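Carbohydrate kinase, FGGY (Novosphingobium aromaticivorans, PDB 3H6E) is a probable FGGY-type carbohydrate kinase, likely to transfer phosphate to a sugar substrate that remains unidentified. Local coordinates at residues Asp379-Val393 and Leu407-Ala419. Residues are numbered along the deposited sequence; the frame is centred on the assembly and turned at random.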
loop_
_atom_site.group_PDB
_atom_site.type_symbol
_atom_site.label_atom_id
_atom_site.label_comp_id
_atom_site.label_asym_id
_atom_site.label_seq_id
_atom_site.Cartn_x
_atom_site.Cartn_y
_atom_site.Cartn_z
ATOM N N ASP A 379 -13.882 -11.675 3.189
ATOM C CA ASP A 379 -13.777 -12.913 3.948
ATOM C C ASP A 379 -13.032 -13.979 3.151
ATOM O O ASP A 379 -12.158 -14.664 3.677
ATOM C CB ASP A 379 -15.170 -13.419 4.318
ATOM C CG ASP A 379 -15.135 -14.764 5.007
ATOM O OD1 ASP A 379 -14.853 -14.799 6.225
ATOM O OD2 ASP A 379 -15.393 -15.783 4.328
ATOM N N THR A 380 -13.390 -14.115 1.880
ATOM C CA THR A 380 -12.715 -15.052 0.993
ATOM C C THR A 380 -11.253 -14.658 0.791
ATOM O O THR A 380 -10.370 -15.515 0.763
ATOM C CB THR A 380 -13.424 -15.130 -0.377
ATOM O OG1 THR A 380 -14.708 -15.743 -0.213
ATOM C CG2 THR A 380 -12.606 -15.940 -1.374
ATOM N N ALA A 381 -11.005 -13.357 0.658
ATOM C CA ALA A 381 -9.657 -12.854 0.416
ATOM C C ALA A 381 -8.737 -13.049 1.619
ATOM O O ALA A 381 -7.579 -13.435 1.470
ATOM C CB ALA A 381 -9.701 -11.398 0.010
ATOM N N LEU A 382 -9.262 -12.780 2.810
ATOM C CA LEU A 382 -8.510 -12.974 4.041
ATOM C C LEU A 382 -8.121 -14.434 4.226
ATOM O O LEU A 382 -7.049 -14.738 4.741
ATOM C CB LEU A 382 -9.326 -12.494 5.246
ATOM C CG LEU A 382 -9.413 -10.976 5.449
ATOM C CD1 LEU A 382 -10.735 -10.572 6.090
ATOM C CD2 LEU A 382 -8.216 -10.465 6.254
ATOM N N ASP A 383 -8.998 -15.336 3.799
ATOM C CA ASP A 383 -8.748 -16.772 3.922
ATOM C C ASP A 383 -7.707 -17.296 2.935
ATOM O O ASP A 383 -6.962 -18.217 3.256
ATOM C CB ASP A 383 -10.050 -17.563 3.788
ATOM C CG ASP A 383 -10.906 -17.477 5.033
ATOM O OD1 ASP A 383 -10.358 -17.102 6.092
ATOM O OD2 ASP A 383 -12.114 -17.785 4.956
ATOM N N LEU A 384 -7.663 -16.717 1.739
ATOM C CA LEU A 384 -6.650 -17.084 0.746
ATOM C C LEU A 384 -5.223 -16.969 1.277
ATOM O O LEU A 384 -4.334 -17.678 0.819
ATOM C CB LEU A 384 -6.793 -16.229 -0.517
ATOM C CG LEU A 384 -7.467 -16.844 -1.746
ATOM C CD1 LEU A 384 -8.551 -17.838 -1.359
ATOM C CD2 LEU A 384 -8.019 -15.751 -2.656
ATOM N N ILE A 385 -5.007 -16.078 2.241
ATOM C CA ILE A 385 -3.663 -15.813 2.748
ATOM C C ILE A 385 -3.471 -16.281 4.190
ATOM O O ILE A 385 -2.413 -16.068 4.779
ATOM C CB ILE A 385 -3.296 -14.310 2.643
ATOM C CG1 ILE A 385 -4.333 -13.451 3.371
ATOM C CG2 ILE A 385 -3.189 -13.885 1.185
ATOM C CD1 ILE A 385 -4.014 -11.969 3.368
ATOM N N GLY A 386 -4.497 -16.908 4.757
ATOM C CA GLY A 386 -4.405 -17.457 6.098
ATOM C C GLY A 386 -4.505 -16.431 7.211
ATOM O O GLY A 386 -3.980 -16.649 8.303
ATOM N N SER A 387 -5.182 -15.317 6.942
ATOM C CA SER A 387 -5.393 -14.279 7.952
ATOM C C SER A 387 -6.214 -14.814 9.120
ATOM O O SER A 387 -7.283 -15.392 8.926
ATOM C CB SER A 387 -6.104 -13.060 7.351
ATOM O OG SER A 387 -5.226 -12.263 6.580
ATOM N N THR A 388 -5.705 -14.613 10.331
ATOM C CA THR A 388 -6.403 -15.021 11.541
ATOM C C THR A 388 -6.055 -14.108 12.708
ATOM O O THR A 388 -5.147 -13.280 12.612
ATOM C CB THR A 388 -6.037 -16.457 11.951
ATOM O OG1 THR A 388 -4.615 -16.564 12.096
ATOM C CG2 THR A 388 -6.523 -17.459 10.915
ATOM N N GLY A 389 -6.785 -14.269 13.808
ATOM C CA GLY A 389 -6.422 -13.651 15.070
ATOM C C GLY A 389 -6.834 -12.202 15.236
ATOM O O GLY A 389 -7.735 -11.890 16.010
ATOM N N ARG A 390 -6.160 -11.313 14.515
ATOM C CA ARG A 390 -6.411 -9.886 14.634
ATOM C C ARG A 390 -6.491 -9.241 13.263
ATOM O O ARG A 390 -5.588 -9.396 12.444
ATOM C CB ARG A 390 -5.305 -9.225 15.456
ATOM C CG ARG A 390 -5.052 -9.908 16.784
ATOM C CD ARG A 390 -3.727 -9.491 17.383
ATOM N NE ARG A 390 -3.149 -10.569 18.177
ATOM C CZ ARG A 390 -3.228 -10.653 19.500
ATOM N NH1 ARG A 390 -3.857 -9.711 20.193
ATOM N NH2 ARG A 390 -2.666 -11.681 20.129
ATOM N N ILE A 391 -7.578 -8.521 13.014
ATOM C CA ILE A 391 -7.726 -7.780 11.771
ATOM C C ILE A 391 -8.019 -6.314 12.055
ATOM O O ILE A 391 -8.962 -5.985 12.772
ATOM C CB ILE A 391 -8.840 -8.360 10.887
ATOM C CG1 ILE A 391 -8.567 -9.835 10.601
ATOM C CG2 ILE A 391 -8.944 -7.582 9.588
ATOM C CD1 ILE A 391 -9.458 -10.426 9.537
ATOM N N LEU A 392 -7.198 -5.437 11.492
ATOM C CA LEU A 392 -7.393 -4.003 11.640
ATOM C C LEU A 392 -7.894 -3.414 10.331
ATOM O O LEU A 392 -7.185 -3.427 9.324
ATOM C CB LEU A 392 -6.084 -3.337 12.059
ATOM C CG LEU A 392 -6.012 -1.811 11.971
ATOM C CD1 LEU A 392 -7.182 -1.163 12.705
ATOM C CD2 LEU A 392 -4.674 -1.326 12.517
ATOM N N VAL A 393 -9.127 -2.916 10.344
ATOM C CA VAL A 393 -9.697 -2.257 9.173
ATOM C C VAL A 393 -9.307 -0.783 9.167
ATOM O O VAL A 393 -9.410 -0.102 10.188
ATOM C CB VAL A 393 -11.233 -2.384 9.138
ATOM C CG1 VAL A 393 -11.781 -1.839 7.830
ATOM C CG2 VAL A 393 -11.651 -3.833 9.320
ATOM N N LEU A 407 -18.110 -8.286 9.186
ATOM C CA LEU A 407 -16.818 -8.953 9.221
ATOM C C LEU A 407 -16.609 -9.617 10.578
ATOM O O LEU A 407 -16.187 -10.769 10.663
ATOM C CB LEU A 407 -15.694 -7.957 8.934
ATOM C CG LEU A 407 -14.375 -8.595 8.504
ATOM C CD1 LEU A 407 -14.598 -9.483 7.284
ATOM C CD2 LEU A 407 -13.314 -7.537 8.235
ATOM N N ALA A 408 -16.917 -8.883 11.641
ATOM C CA ALA A 408 -16.821 -9.424 12.991
ATOM C C ALA A 408 -17.646 -10.706 13.145
ATOM O O ALA A 408 -17.193 -11.677 13.758
ATOM C CB ALA A 408 -17.258 -8.388 14.001
ATOM N N SER A 409 -18.849 -10.704 12.575
ATOM C CA SER A 409 -19.746 -11.855 12.647
ATOM C C SER A 409 -19.180 -13.055 11.902
ATOM O O SER A 409 -19.237 -14.186 12.388
ATOM C CB SER A 409 -21.125 -11.503 12.083
ATOM O OG SER A 409 -21.713 -10.426 12.794
ATOM N N LEU A 410 -18.641 -12.805 10.714
ATOM C CA LEU A 410 -18.059 -13.870 9.904
ATOM C C LEU A 410 -16.851 -14.497 10.593
ATOM O O LEU A 410 -16.639 -15.704 10.506
ATOM C CB LEU A 410 -17.678 -13.346 8.517
ATOM C CG LEU A 410 -18.860 -12.983 7.612
ATOM C CD1 LEU A 410 -18.411 -12.160 6.414
ATOM C CD2 LEU A 410 -19.586 -14.235 7.163
ATOM N N ARG A 411 -16.070 -13.670 11.284
ATOM C CA ARG A 411 -14.893 -14.136 12.011
ATOM C C ARG A 411 -15.106 -13.996 13.515
ATOM O O ARG A 411 -14.511 -13.126 14.159
ATOM C CB ARG A 411 -13.660 -13.348 11.574
ATOM C CG ARG A 411 -13.572 -13.166 10.073
ATOM C CD ARG A 411 -12.156 -13.404 9.588
ATOM N NE ARG A 411 -12.145 -13.838 8.198
ATOM C CZ ARG A 411 -11.139 -14.487 7.625
ATOM N NH1 ARG A 411 -10.047 -14.793 8.323
ATOM N NH2 ARG A 411 -11.233 -14.832 6.349
ATOM N N PRO A 412 -15.952 -14.869 14.080
ATOM C CA PRO A 412 -16.496 -14.757 15.443
ATOM C C PRO A 412 -15.434 -14.763 16.553
ATOM O O PRO A 412 -15.542 -13.979 17.498
ATOM C CB PRO A 412 -17.385 -16.001 15.553
ATOM C CG PRO A 412 -16.768 -16.964 14.566
ATOM C CD PRO A 412 -16.429 -16.092 13.413
ATOM N N ASP A 413 -14.437 -15.636 16.443
ATOM C CA ASP A 413 -13.394 -15.740 17.457
ATOM C C ASP A 413 -12.234 -14.818 17.117
ATOM O O ASP A 413 -11.316 -14.634 17.915
ATOM C CB ASP A 413 -12.888 -17.179 17.567
ATOM C CG ASP A 413 -14.000 -18.171 17.795
ATOM O OD1 ASP A 413 -14.880 -17.902 18.632
ATOM O OD2 ASP A 413 -13.988 -19.228 17.138
ATOM N N CYS A 414 -12.274 -14.254 15.917
ATOM C CA CYS A 414 -11.269 -13.290 15.501
ATOM C C CYS A 414 -11.607 -11.924 16.088
ATOM O O CYS A 414 -12.776 -11.608 16.311
ATOM C CB CYS A 414 -11.211 -13.218 13.974
ATOM S SG CYS A 414 -10.052 -12.010 13.306
ATOM N N ALA A 415 -10.583 -11.122 16.353
ATOM C CA ALA A 415 -10.790 -9.778 16.872
ATOM C C ALA A 415 -10.630 -8.734 15.768
ATOM O O ALA A 415 -9.515 -8.338 15.434
ATOM C CB ALA A 415 -9.829 -9.496 18.023
ATOM N N VAL A 416 -11.750 -8.299 15.201
ATOM C CA VAL A 416 -11.747 -7.234 14.201
ATOM C C VAL A 416 -11.674 -5.868 14.880
ATOM O O VAL A 416 -12.380 -5.610 15.853
ATOM C CB VAL A 416 -13.006 -7.300 13.318
ATOM C CG1 VAL A 416 -13.025 -6.151 12.320
ATOM C CG2 VAL A 416 -13.077 -8.644 12.604
ATOM N N TYR A 417 -10.820 -4.992 14.369
ATOM C CA TYR A 417 -10.603 -3.691 14.993
ATOM C C TYR A 417 -10.852 -2.513 14.050
ATOM O O TYR A 417 -10.827 -2.658 12.827
ATOM C CB TYR A 417 -9.174 -3.595 15.532
ATOM C CG TYR A 417 -8.880 -4.493 16.710
ATOM C CD1 TYR A 417 -9.455 -4.248 17.954
ATOM C CD2 TYR A 417 -8.010 -5.573 16.588
ATOM C CE1 TYR A 417 -9.184 -5.060 19.040
ATOM C CE2 TYR A 417 -7.731 -6.392 17.668
ATOM C CZ TYR A 417 -8.322 -6.130 18.894
ATOM O OH TYR A 417 -8.055 -6.934 19.981
ATOM N N THR A 418 -11.091 -1.347 14.642
ATOM C CA THR A 418 -11.073 -0.076 13.925
ATOM C C THR A 418 -10.411 0.947 14.834
ATOM O O THR A 418 -10.481 0.828 16.055
ATOM C CB THR A 418 -12.486 0.411 13.544
ATOM O OG1 THR A 418 -13.323 0.418 14.707
ATOM C CG2 THR A 418 -13.101 -0.491 12.482
ATOM N N ALA A 419 -9.758 1.941 14.240
ATOM C CA ALA A 419 -9.008 2.931 15.005
ATOM C C ALA A 419 -9.920 3.941 15.706
ATOM O O ALA A 419 -11.035 4.201 15.259
ATOM C CB ALA A 419 -8.002 3.642 14.119
HETATM O O HOH W 1 -15.262 -16.567 8.591
HETATM O O HOH W 2 -8.768 2.123 11.452
#
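Arg411, just past the end of helix 401-410, reaches across to the last turns of helix 363-384 and the loop that follows. Its chain, bent at chi2 (-137°), brings the guanidinium among several acceptors. Arg411 NH2 donates weakly to the backbone Asp379 O (2.8 Å) and Arg411 NH1, also weakly, to Ser387 O (2.9 Å), both carbonyl oxygens lying at the edge of the group. Two carboxylates add salt bridges: Asp383 OD1 at Arg411 NH2, modelled very short and so doubtful in its exact geometry, and, in a longer one, Asp379 OD1 at Arg411 NE (3.5 Å), the planes of this second pair turned 68° apart. Asp379 is shared, since OD2 bridges to Arg461. A water bridges Asp379 OD1 and Leu410 O. Leu382 CB sits over one guanidinium face, offset toward its rim. An alanine in place of Arg411 would probably leave Asp383 without its mate here and untie the Ser387 carbonyl from the end of helix 401-410.

Apolar side chains meet on the Ile391 and Val393 face of the sheet. Ile391 CD1 meets Arg411 CD at 4.0 Å, while Ile391 CG1 touches Cys414 SG. Val393 lies against Leu407 and Val416, its CG2 4.0 Å from Val416 CG1, and Leu382 CD1 meets Leu407 CD1. Arg390, Leu392 and Tyr417 point to the other side of the sheet, where Leu392 CD1 packs on Tyr417 CB.

Backbone bonds join strands 390-394 and 415-419 in parallel: Gly389 O accepts from Ala415 N, Ala415 O from Ile391 N, Ile391 O from Tyr417 N (2.6 Å), and Tyr417 O from Val393 N. Strand 252-256 flanks the pair beyond 390-394, and strand 443-445 beyond 415-419. With helix 401-410 as the connection, the two strands form a beta-alpha-beta crossover in the C-terminal domain of the actin-like ATPase fold of FGGY kinases.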